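Local coordinates for protein kinectin 1 (Kinesin receptor) (Legionella pneumophila, PDB 4MU6) that is an effector of Legionella pneumophila whose exact function is not established, here represented by its N-terminal, largely helical coiled-coil domain, at residues I108-Q111 against I112-Q116; T117-R120 against L121-K125. All coordinates share one frame; numbering follows the deposited sequence.

Overall arrangement
Both contacts belong to helix 108-127, an arm of the elongated LegC3 N-terminal domain that runs alongside helix 158-217. They follow in series, centres about 13 Å apart, and their centres lie about 60 and 72 Å from the centre of the chain. Interaction 1, at the start of the helix, is partly buried: I108 and I112 make an apolar pair, and Q115 hydrogen-bonds R169 of helix 158-217. Interaction 2 is a surface contact, where a leucine lies against a histidine ring and an arginine folds back along its own helix. I173 touches side chains of both, Q115 and Q116 in the first and L119 in the second.

Interaction 1: residues I108-Q111 against I112-Q116; sequences IPTQ and ISEQQ
I108 and I112, one helical turn apart, meet through their branches: CG2 of I108 lies 3.7 Å from CD1 of I112, the two side chains crossing at a slant. I108 sets CG2 anti to its backbone N and beside its carbonyl carbon, which turns this methyl to the I112 side while CG1 and CD1 lead away. In I112 it is CG1 that lies beside the backbone N (chi1 -74°), with the chain extended to CD1, and the arm runs back past the carbonyl of I108, CG1 standing 3.5 Å from I108 O. That same oxygen accepts a nearly straight bond from I112 N (2.9 Å, 174° at the hydrogen). P109 has no N-H to give, as suits a first turn, yet its carbonyl still accepts from S113 N. On the exposed flank E114, extended beyond CG, runs back along the preceding turn: CG sits 3.3 Å from T110 O, and the carboxylate slants across T110, its CD 4.0 Å from the CG2 methyl. Q115 packs its CG 3.3 Å from Q111 O, and its OE1 accepts a hydrogen bond from R169 of helix 158-217; Q111 touches L176 of the same helix. The four i to i+4 backbone bonds thus satisfy the carbonyls of I108 to Q111, and the side chains add mainly van der Waals contact. The chemistry is accordingly split: apolar contact between the two buried isoleucines, a carboxylate beside the T110 methyl on the exposed flank, and at Q115 a polar tie to the neighbouring helix.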
ATOM      1  N   ILE A 108     -34.094  35.283  20.586  1.00 47.50           N
ATOM      2  CA  ILE A 108     -34.311  35.026  22.015  1.00 37.84           C
ATOM      3  C   ILE A 108     -34.308  36.276  22.946  1.00 44.40           C
ATOM      4  O   ILE A 108     -35.174  36.390  23.812  1.00 47.98           O
ATOM      5  CB  ILE A 108     -33.370  33.913  22.533  1.00 36.86           C
ATOM      6  CG1 ILE A 108     -33.687  32.598  21.821  1.00 40.29           C
ATOM      7  CG2 ILE A 108     -33.495  33.748  24.040  1.00 38.41           C
ATOM      8  CD1 ILE A 108     -32.857  31.423  22.281  1.00 38.11           C
ATOM      9  N   PRO A 109     -33.348  37.209  22.770  1.00 43.24           N
ATOM     10  CA  PRO A 109     -33.395  38.462  23.546  1.00 41.93           C
ATOM     11  C   PRO A 109     -34.694  39.243  23.357  1.00 36.20           C
ATOM     12  O   PRO A 109     -35.195  39.835  24.307  1.00 37.16           O
ATOM     13  CB  PRO A 109     -32.230  39.268  22.974  1.00 35.50           C
ATOM     14  CG  PRO A 109     -31.277  38.237  22.513  1.00 39.14           C
ATOM     15  CD  PRO A 109     -32.099  37.106  21.994  1.00 34.42           C
ATOM     16  N   THR A 110     -35.235  39.240  22.145  1.00 33.85           N
ATOM     17  CA  THR A 110     -36.540  39.854  21.911  1.00 31.94           C
ATOM     18  C   THR A 110     -37.665  39.157  22.699  1.00 38.69           C
ATOM     19  O   THR A 110     -38.476  39.817  23.355  1.00 37.09           O
ATOM     20  CB  THR A 110     -36.868  39.881  20.424  1.00 31.51           C
ATOM     21  OG1 THR A 110     -35.949  40.760  19.773  1.00 36.87           O
ATOM     22  CG2 THR A 110     -38.294  40.363  20.180  1.00 37.53           C
ATOM     23  N   GLN A 111     -37.691  37.829  22.640  1.00 32.26           N
ATOM     24  CA  GLN A 111     -38.686  37.033  23.347  1.00 29.22           C
ATOM     25  C   GLN A 111     -38.613  37.285  24.846  1.00 31.94           C
ATOM     26  O   GLN A 111     -39.637  37.523  25.490  1.00 31.92           O
ATOM     27  CB  GLN A 111     -38.474  35.542  23.081  1.00 25.65           C
ATOM     28  CG  GLN A 111     -38.841  35.119  21.675  1.00 37.86           C
ATOM     29  CD  GLN A 111     -38.317  33.732  21.325  1.00 46.26           C
ATOM     30  OE1 GLN A 111     -37.101  33.514  21.188  1.00 40.39           O
ATOM     31  NE2 GLN A 111     -39.235  32.784  21.192  1.00 44.28           N
ATOM     32  N   ILE A 112     -37.402  37.215  25.394  1.00 25.87           N
ATOM     33  CA  ILE A 112     -37.211  37.460  26.810  1.00 37.06           C
ATOM     34  C   ILE A 112     -37.742  38.834  27.210  1.00 39.60           C
ATOM     35  O   ILE A 112     -38.462  38.957  28.193  1.00 39.19           O
ATOM     36  CB  ILE A 112     -35.743  37.304  27.207  1.00 35.91           C
ATOM     37  CG1 ILE A 112     -35.389  35.819  27.214  1.00 36.18           C
ATOM     38  CG2 ILE A 112     -35.497  37.932  28.589  1.00 37.85           C
ATOM     39  CD1 ILE A 112     -33.895  35.532  27.200  1.00 38.53           C
ATOM     40  N   SER A 113     -37.402  39.853  26.423  1.00 39.15           N
ATOM     41  CA  SER A 113     -37.885  41.211  26.651  1.00 38.57           C
ATOM     42  C   SER A 113     -39.411  41.269  26.638  1.00 37.66           C
ATOM     43  O   SER A 113     -40.024  41.825  27.546  1.00 44.34           O
ATOM     44  CB  SER A 113     -37.303  42.157  25.596  1.00 42.53           C
ATOM     45  OG  SER A 113     -38.104  43.313  25.440  1.00 42.34           O
ATOM     46  N   GLU A 114     -40.010  40.665  25.614  1.00 35.99           N
ATOM     47  CA  GLU A 114     -41.461  40.538  25.482  1.00 33.19           C
ATOM     48  C   GLU A 114     -42.118  39.869  26.694  1.00 33.98           C
ATOM     49  O   GLU A 114     -43.088  40.389  27.258  1.00 33.54           O
ATOM     50  CB  GLU A 114     -41.815  39.741  24.219  1.00 36.07           C
ATOM     51  CG  GLU A 114     -41.650  40.485  22.901  1.00 43.07           C
ATOM     52  CD  GLU A 114     -41.878  39.585  21.683  1.00 51.95           C
ATOM     53  OE1 GLU A 114     -41.698  38.352  21.808  1.00 54.35           O
ATOM     54  OE2 GLU A 114     -42.238  40.104  20.601  1.00 51.97           O
ATOM     55  N   GLN A 115     -41.597  38.713  27.084  1.00 32.52           N
ATOM     56  CA  GLN A 115     -42.136  37.983  28.224  1.00 34.43           C
ATOM     57  C   GLN A 115     -42.018  38.811  29.497  1.00 43.30           C
ATOM     58  O   GLN A 115     -42.935  38.831  30.333  1.00 44.01           O
ATOM     59  CB  GLN A 115     -41.403  36.653  28.419  1.00 29.66           C
ATOM     60  CG  GLN A 115     -41.594  35.638  27.288  1.00 34.61           C
ATOM     61  CD  GLN A 115     -43.049  35.277  27.038  1.00 42.82           C
ATOM     62  OE1 GLN A 115     -43.812  35.020  27.974  1.00 45.22           O
ATOM     63  NE2 GLN A 115     -43.445  35.262  25.767  1.00 42.60           N
ATOM     64  N   GLN A 116     -40.879  39.484  29.647  1.00 44.13           N
ATOM     65  CA  GLN A 116     -40.615  40.251  30.862  1.00 44.85           C
ATOM     66  C   GLN A 116     -41.537  41.453  30.991  1.00 41.20           C
ATOM     67  O   GLN A 116     -41.992  41.788  32.081  1.00 45.16           O
ATOM     68  CB  GLN A 116     -39.155  40.672  30.916  1.00 37.42           C
ATOM     69  CG  GLN A 116     -38.281  39.581  31.499  1.00 43.95           C
ATOM     70  CD  GLN A 116     -36.819  39.875  31.353  1.00 44.21           C
ATOM     71  OE1 GLN A 116     -36.429  40.774  30.608  1.00 43.78           O
ATOM     72  NE2 GLN A 116     -35.988  39.117  32.063  1.00 46.57           N
TER

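Interaction 2: residues T117-R120 against L121-K125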
ATOM      1  N   THR A 117     -41.817  42.081  29.863  1.00 41.68           N
ATOM      2  CA  THR A 117     -42.758  43.182  29.796  1.00 42.34           C
ATOM      3  C   THR A 117     -44.144  42.717  30.206  1.00 45.51           C
ATOM      4  O   THR A 117     -44.795  43.339  31.046  1.00 44.40           O
ATOM      5  CB  THR A 117     -42.793  43.749  28.377  1.00 40.86           C
ATOM      6  OG1 THR A 117     -41.555  44.430  28.130  1.00 38.02           O
ATOM      7  CG2 THR A 117     -43.959  44.704  28.199  1.00 34.91           C
ATOM      8  N   GLU A 118     -44.594  41.612  29.625  1.00 39.58           N
ATOM      9  CA  GLU A 118     -45.869  41.039  30.035  1.00 38.69           C
ATOM     10  C   GLU A 118     -45.837  40.623  31.508  1.00 36.29           C
ATOM     11  O   GLU A 118     -46.833  40.763  32.225  1.00 42.01           O
ATOM     12  CB  GLU A 118     -46.240  39.840  29.153  1.00 34.89           C
ATOM     13  CG  GLU A 118     -46.392  40.171  27.667  1.00 46.71           C
ATOM     14  CD  GLU A 118     -47.724  40.832  27.321  1.00 63.09           C
ATOM     15  OE1 GLU A 118     -48.419  41.329  28.240  1.00 63.92           O
ATOM     16  OE2 GLU A 118     -48.077  40.850  26.117  1.00 71.14           O
ATOM     17  N   LEU A 119     -44.697  40.110  31.964  1.00 27.16           N
ATOM     18  CA  LEU A 119     -44.583  39.676  33.355  1.00 38.15           C
ATOM     19  C   LEU A 119     -44.695  40.883  34.295  1.00 45.29           C
ATOM     20  O   LEU A 119     -45.294  40.801  35.371  1.00 40.17           O
ATOM     21  CB  LEU A 119     -43.266  38.937  33.582  1.00 32.40           C
ATOM     22  CG  LEU A 119     -42.927  38.525  35.010  1.00 32.58           C
ATOM     23  CD1 LEU A 119     -44.064  37.726  35.649  1.00 32.66           C
ATOM     24  CD2 LEU A 119     -41.629  37.734  35.008  1.00 34.07           C
ATOM     25  N   ARG A 120     -44.128  42.008  33.866  1.00 44.99           N
ATOM     26  CA  ARG A 120     -44.144  43.237  34.653  1.00 42.53           C
ATOM     27  C   ARG A 120     -45.552  43.801  34.800  1.00 41.04           C
ATOM     28  O   ARG A 120     -45.941  44.256  35.872  1.00 46.29           O
ATOM     29  CB  ARG A 120     -43.219  44.284  34.030  1.00 45.42           C
ATOM     30  CG  ARG A 120     -42.002  44.622  34.887  1.00 50.42           C
ATOM     31  CD  ARG A 120     -41.121  45.683  34.233  1.00 52.71           C
ATOM     32  NE  ARG A 120     -40.356  45.162  33.105  1.00 64.89           N
ATOM     33  CZ  ARG A 120     -40.564  45.495  31.832  1.00 72.33           C
ATOM     34  NH1 ARG A 120     -41.522  46.359  31.509  1.00 73.76           N
ATOM     35  NH2 ARG A 120     -39.810  44.965  30.877  1.00 72.29           N
ATOM     36  N   LEU A 121     -46.302  43.791  33.709  1.00 36.84           N
ATOM     37  CA  LEU A 121     -47.701  44.181  33.742  1.00 38.98           C
ATOM     38  C   LEU A 121     -48.520  43.265  34.671  1.00 42.99           C
ATOM     39  O   LEU A 121     -49.387  43.736  35.400  1.00 44.09           O
ATOM     40  CB  LEU A 121     -48.266  44.167  32.320  1.00 37.55           C
ATOM     41  CG  LEU A 121     -49.722  44.558  32.115  1.00 37.07           C
ATOM     42  CD1 LEU A 121     -49.957  46.017  32.462  1.00 34.33           C
ATOM     43  CD2 LEU A 121     -50.124  44.254  30.673  1.00 43.51           C
ATOM     44  N   LEU A 122     -48.243  41.961  34.652  1.00 41.51           N
ATOM     45  CA  LEU A 122     -48.943  41.043  35.546  1.00 40.31           C
ATOM     46  C   LEU A 122     -48.681  41.366  37.020  1.00 43.26           C
ATOM     47  O   LEU A 122     -49.598  41.279  37.847  1.00 38.07           O
ATOM     48  CB  LEU A 122     -48.579  39.590  35.266  1.00 42.81           C
ATOM     49  CG  LEU A 122     -49.055  38.979  33.949  1.00 43.72           C
ATOM     50  CD1 LEU A 122     -48.435  37.617  33.807  1.00 39.81           C
ATOM     51  CD2 LEU A 122     -50.585  38.888  33.892  1.00 39.74           C
ATOM     52  N   HIS A 123     -47.441  41.738  37.347  1.00 37.81           N
ATOM     53  CA  HIS A 123     -47.085  42.058  38.725  1.00 42.30           C
ATOM     54  C   HIS A 123     -47.789  43.335  39.141  1.00 48.56           C
ATOM     55  O   HIS A 123     -48.192  43.485  40.296  1.00 42.60           O
ATOM     56  CB  HIS A 123     -45.581  42.256  38.881  1.00 37.36           C
ATOM     57  CG  HIS A 123     -44.816  40.982  39.031  1.00 46.38           C
ATOM     58  ND1 HIS A 123     -43.588  40.779  38.436  1.00 42.18           N
ATOM     59  CD2 HIS A 123     -45.096  39.847  39.718  1.00 53.24           C
ATOM     60  CE1 HIS A 123     -43.147  39.573  38.748  1.00 45.57           C
ATOM     61  NE2 HIS A 123     -44.046  38.982  39.518  1.00 45.35           N
ATOM     62  N   TYR A 124     -47.900  44.258  38.190  1.00 46.45           N
ATOM     63  CA  TYR A 124     -48.599  45.521  38.399  1.00 50.84           C
ATOM     64  C   TYR A 124     -50.079  45.236  38.660  1.00 51.30           C
ATOM     65  O   TYR A 124     -50.645  45.725  39.636  1.00 53.29           O
ATOM     66  CB  TYR A 124     -48.388  46.442  37.186  1.00 47.74           C
ATOM     67  CG  TYR A 124     -49.085  47.790  37.231  1.00 52.62           C
ATOM     68  CD1 TYR A 124     -48.575  48.841  37.994  1.00 56.57           C
ATOM     69  CD2 TYR A 124     -50.239  48.026  36.478  1.00 54.48           C
ATOM     70  CE1 TYR A 124     -49.212  50.086  38.026  1.00 60.28           C
ATOM     71  CE2 TYR A 124     -50.880  49.265  36.503  1.00 62.06           C
ATOM     72  CZ  TYR A 124     -50.363  50.290  37.277  1.00 62.50           C
ATOM     73  OH  TYR A 124     -50.996  51.517  37.303  1.00 64.07           O
ATOM     74  N   LYS A 125     -50.696  44.417  37.808  1.00 50.85           N
ATOM     75  CA  LYS A 125     -52.088  44.010  38.015  1.00 51.37           C
ATOM     76  C   LYS A 125     -52.332  43.291  39.350  1.00 51.77           C
ATOM     77  O   LYS A 125     -53.379  43.459  39.958  1.00 47.96           O
ATOM     78  CB  LYS A 125     -52.597  43.138  36.867  1.00 56.72           C
ATOM     79  CG  LYS A 125     -52.702  43.844  35.529  1.00 59.63           C
ATOM     80  CD  LYS A 125     -53.412  42.967  34.504  1.00 58.90           C
ATOM     81  CE  LYS A 125     -53.565  43.682  33.168  1.00 61.94           C
ATOM     82  NZ  LYS A 125     -54.433  42.915  32.229  1.00 68.63           N
TER
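R120 O takes the shortest of the four backbone bonds joining 117-120 to 121-125, from Y124 N at 3.0 Å, and CB of Y124 also packs against this oxygen. L119 O is met by more of its partner: H123 N donates to it at 3.1 Å with a bent 149° at the hydrogen, while ND1 of the H123 ring stands 3.5 Å away. L119 puts CG anti to the backbone N (chi1 175°), carrying the side chain to the H123 ring. There CD1 makes an off-centre CH-pi contact, 4.1 Å from the ring centroid and 29° from its normal, nearest to CE1. L122 lays CG 3.3 Å from E118 O and reaches S165 and R169 of helix 158-217. E118 and L121 are aligned alongside each other, OE1 of E118 4.2 Å from CD2 of L121, a loose contact. R120 bends at chi3 and returns along the helix, with CA of T117 against one guanidinium face, near its rim; NH2 makes only a weak bond to T117 OG1, which is also hydrogen-bonded to S113 O. Regular i to i+4 bonding, with L119 and L122 touching the neighbouring helix and R120, L121 and Y124 exposed, is consistent with an amphipathic helix packed along helix 158-217 in the LegC3 N-terminal coiled-coil domain.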